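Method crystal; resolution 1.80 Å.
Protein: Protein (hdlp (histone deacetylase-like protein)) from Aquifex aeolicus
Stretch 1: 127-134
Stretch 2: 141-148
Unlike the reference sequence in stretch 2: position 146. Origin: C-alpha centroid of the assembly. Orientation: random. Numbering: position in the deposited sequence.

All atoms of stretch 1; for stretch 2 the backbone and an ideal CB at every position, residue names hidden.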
# COMPACT_ATOMS: atom_id res chain seq x y z
N ALA A 127 6.26 -4.74 -1.55
CA ALA A 127 5.97 -5.37 -0.27
C ALA A 127 5.63 -4.35 0.81
O ALA A 127 5.05 -4.70 1.84
CB ALA A 127 7.18 -6.23 0.19
N GLY A 128 5.98 -3.09 0.56
CA GLY A 128 5.75 -2.03 1.53
C GLY A 128 4.32 -1.51 1.61
O GLY A 128 3.42 -2.02 0.96
N GLY A 129 4.13 -0.48 2.41
CA GLY A 129 2.80 0.09 2.57
C GLY A 129 1.91 -0.62 3.58
O GLY A 129 0.69 -0.58 3.44
N MET A 130 2.51 -1.27 4.57
CA MET A 130 1.76 -1.97 5.64
C MET A 130 1.33 -0.87 6.61
O MET A 130 1.82 -0.76 7.73
CB MET A 130 2.67 -2.98 6.32
CG MET A 130 3.25 -3.95 5.29
SD MET A 130 4.20 -5.32 5.94
CE MET A 130 2.90 -6.20 6.72
N HIS A 131 0.35 -0.09 6.15
CA HIS A 131 -0.10 1.11 6.82
C HIS A 131 -1.03 1.07 8.01
O HIS A 131 -1.42 2.11 8.49
CB HIS A 131 -0.71 2.06 5.76
CG HIS A 131 -1.96 1.55 5.12
ND1 HIS A 131 -2.56 0.35 5.47
CD2 HIS A 131 -2.75 2.10 4.16
CE1 HIS A 131 -3.67 0.19 4.75
NE2 HIS A 131 -3.80 1.24 3.96
N HIS A 132 -1.40 -0.12 8.47
CA HIS A 132 -2.31 -0.21 9.61
C HIS A 132 -1.66 -0.39 10.99
O HIS A 132 -2.28 -0.04 11.99
CB HIS A 132 -3.32 -1.35 9.36
CG HIS A 132 -4.37 -1.02 8.35
ND1 HIS A 132 -4.75 -1.90 7.35
CD2 HIS A 132 -5.15 0.07 8.20
CE1 HIS A 132 -5.72 -1.35 6.64
NE2 HIS A 132 -5.99 -0.16 7.14
N ALA A 133 -0.44 -0.91 11.06
CA ALA A 133 0.17 -1.15 12.37
C ALA A 133 0.45 0.11 13.20
O ALA A 133 0.78 1.14 12.64
CB ALA A 133 1.45 -1.96 12.23
N PHE A 134 0.28 0.00 14.52
CA PHE A 134 0.52 1.10 15.45
C PHE A 134 1.88 0.94 16.10
O PHE A 134 2.49 -0.13 16.02
CB PHE A 134 -0.58 1.14 16.52
CG PHE A 134 -1.94 1.38 15.96
CD1 PHE A 134 -2.91 0.39 15.96
CD2 PHE A 134 -2.25 2.62 15.39
CE1 PHE A 134 -4.17 0.61 15.40
CE2 PHE A 134 -3.51 2.86 14.82
CZ PHE A 134 -4.47 1.85 14.83
N UNK A 141 -4.11 -6.68 9.74
CA UNK A 141 -3.20 -7.62 9.08
C UNK A 141 -1.77 -7.11 9.11
O UNK A 141 -0.88 -7.78 8.62
CB UNK A 141 -3.64 -7.86 7.63
N UNK A 142 -1.55 -5.92 9.66
CA UNK A 142 -0.20 -5.37 9.71
C UNK A 142 0.45 -5.47 11.10
O UNK A 142 -0.21 -5.18 12.11
CB UNK A 142 -0.23 -3.91 9.27
N UNK A 143 1.72 -5.87 11.12
CA UNK A 143 2.47 -5.99 12.37
C UNK A 143 3.55 -4.91 12.48
O UNK A 143 3.87 -4.47 13.58
CB UNK A 143 3.11 -7.38 12.47
N UNK A 144 4.11 -4.50 11.35
CA UNK A 144 5.14 -3.46 11.34
C UNK A 144 4.69 -2.40 10.34
O UNK A 144 4.30 -2.73 9.21
CB UNK A 144 6.52 -4.02 10.98
N UNK A 145 4.74 -1.13 10.74
CA UNK A 145 4.31 -0.05 9.85
C UNK A 145 5.53 0.47 9.07
O UNK A 145 6.23 1.37 9.54
CB UNK A 145 3.65 1.08 10.64
N UNK A 146 5.80 -0.08 7.88
CA UNK A 146 7.00 0.38 7.16
C UNK A 146 6.88 1.84 6.73
O UNK A 146 7.87 2.56 6.69
CB UNK A 146 7.25 -0.50 5.93
N UNK A 147 5.66 2.30 6.37
CA UNK A 147 5.64 3.72 6.00
C UNK A 147 6.14 4.62 7.18
O UNK A 147 6.88 5.59 6.96
CB UNK A 147 4.22 4.12 5.59
N UNK A 148 5.75 4.29 8.41
CA UNK A 148 6.17 5.10 9.57
C UNK A 148 7.66 4.94 9.85
O UNK A 148 8.33 5.90 10.21
CB UNK A 148 5.37 4.71 10.81

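Position 141 has phi/psi of 76/-3, a left-handed conformation that glycine, asparagine or aspartate adopt most easily. Its CB points sideways, with nothing of stretch 1 within 5.5 Å. The residue is Phe141, and its ring does not contact stretch 1.

At position 142 the CB points toward stretch 1. The ideal CB lies 3.5 Å from Ala133 N and 4.0 Å from His132 CB. Space is short, so a small residue fits: alanine, serine or cysteine. The backbone NH groups nearby would favour an acceptor. The residue is Cys142. His132 N gives a weak hydrogen bond to Cys142 SG at 3.6 Å. Cys142 SG also packs 3.8 Å from Met130 CB, and Cys142 CB lies 3.9 Å from Ala133 CB.

Positions 143 and 144 both point away, and neither ideal CB has stretch 1 within 5.5 Å. Many side chains would suit. The residues are Tyr143 and Ile144. Here the backbone makes the contact: Ala133 CB sits 3.6 Å from Tyr143 C, and Met130 CB sits 3.3 Å from Ile144 O.

Position 145 points sideways, but its ideal CB is 3.5 Å from Ala133 O and 3.9 Å from Met130 O. Two carbonyls call for a donor. The backbone turns into a helix just after, so a capping acceptor is also useful. Serine or threonine could cap; asparagine offers both a donor and an acceptor. The residue is Asn145. Asn145 ND2 donates to Ala133 O at 2.8 Å with a nearly straight angle of 172°. Asn145 OD1 accepts from the backbone N of position 148 at 2.9 Å, capping the helix. Asn145 CA also makes a CA-H...O contact with Met130 O at 3.3 Å.

Position 146 begins the helix. Its CA-to-CB bond points sideways; the ideal CB is 4.7 Å from Gly129 N and 5.0 Å from Met130 N. Backbone donors invite an acceptor. Aspartate suits best; asparagine can reach but offers one acceptor. The residue is Asn146, where the reference has Asp. Gly129 N donates to Asn146 OD1 at 2.8 Å. Asn146 ND2 lies 2.8 Å from Met130 N, but both are donors and no bond forms.

Position 147 points toward stretch 1, with its ideal CB 5.2 Å from Gly129 CA. Its phi of -58° in the first turn allows proline, and a compact apolar residue would also suit. The residue is Pro147. Pro147 CG packs 3.7 Å from Gly129 CA.

Position 148 points toward stretch 1 but does not reach it. Various helix-compatible residues are possible. The residue is Ala148. Its N donates the capping bond to Asn145 OD1, and its CB makes no contact with stretch 1.

Stretch 2 141-148: FCYINNPA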
# COMPACT_ATOMS: atom_id res chain seq x y z
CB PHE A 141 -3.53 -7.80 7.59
CG PHE A 141 -4.95 -8.15 7.28
CD1 PHE A 141 -5.41 -8.05 5.96
CD2 PHE A 141 -5.83 -8.59 8.26
CE1 PHE A 141 -6.71 -8.39 5.62
CE2 PHE A 141 -7.14 -8.94 7.93
CZ PHE A 141 -7.58 -8.84 6.61
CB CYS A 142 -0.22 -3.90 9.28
SG CYS A 142 -0.89 -3.63 7.62
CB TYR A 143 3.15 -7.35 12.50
CG TYR A 143 2.23 -8.53 12.28
CD1 TYR A 143 1.96 -8.99 10.99
CD2 TYR A 143 1.62 -9.18 13.36
CE1 TYR A 143 1.11 -10.09 10.78
CE2 TYR A 143 0.78 -10.27 13.16
CZ TYR A 143 0.53 -10.72 11.87
OH TYR A 143 -0.27 -11.83 11.66
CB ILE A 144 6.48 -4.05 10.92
CG1 ILE A 144 6.87 -5.17 11.90
CG2 ILE A 144 7.54 -2.94 10.83
CD1 ILE A 144 8.22 -5.84 11.63
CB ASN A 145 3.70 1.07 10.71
CG ASN A 145 2.90 2.06 9.88
OD1 ASN A 145 3.40 2.60 8.90
ND2 ASN A 145 1.65 2.29 10.27
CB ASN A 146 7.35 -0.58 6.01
CG ASN A 146 6.29 -0.62 4.94
OD1 ASN A 146 6.44 0.01 3.91
ND2 ASN A 146 5.20 -1.35 5.20
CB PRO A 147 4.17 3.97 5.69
CG PRO A 147 3.75 2.62 5.07
CD PRO A 147 4.34 1.69 6.14
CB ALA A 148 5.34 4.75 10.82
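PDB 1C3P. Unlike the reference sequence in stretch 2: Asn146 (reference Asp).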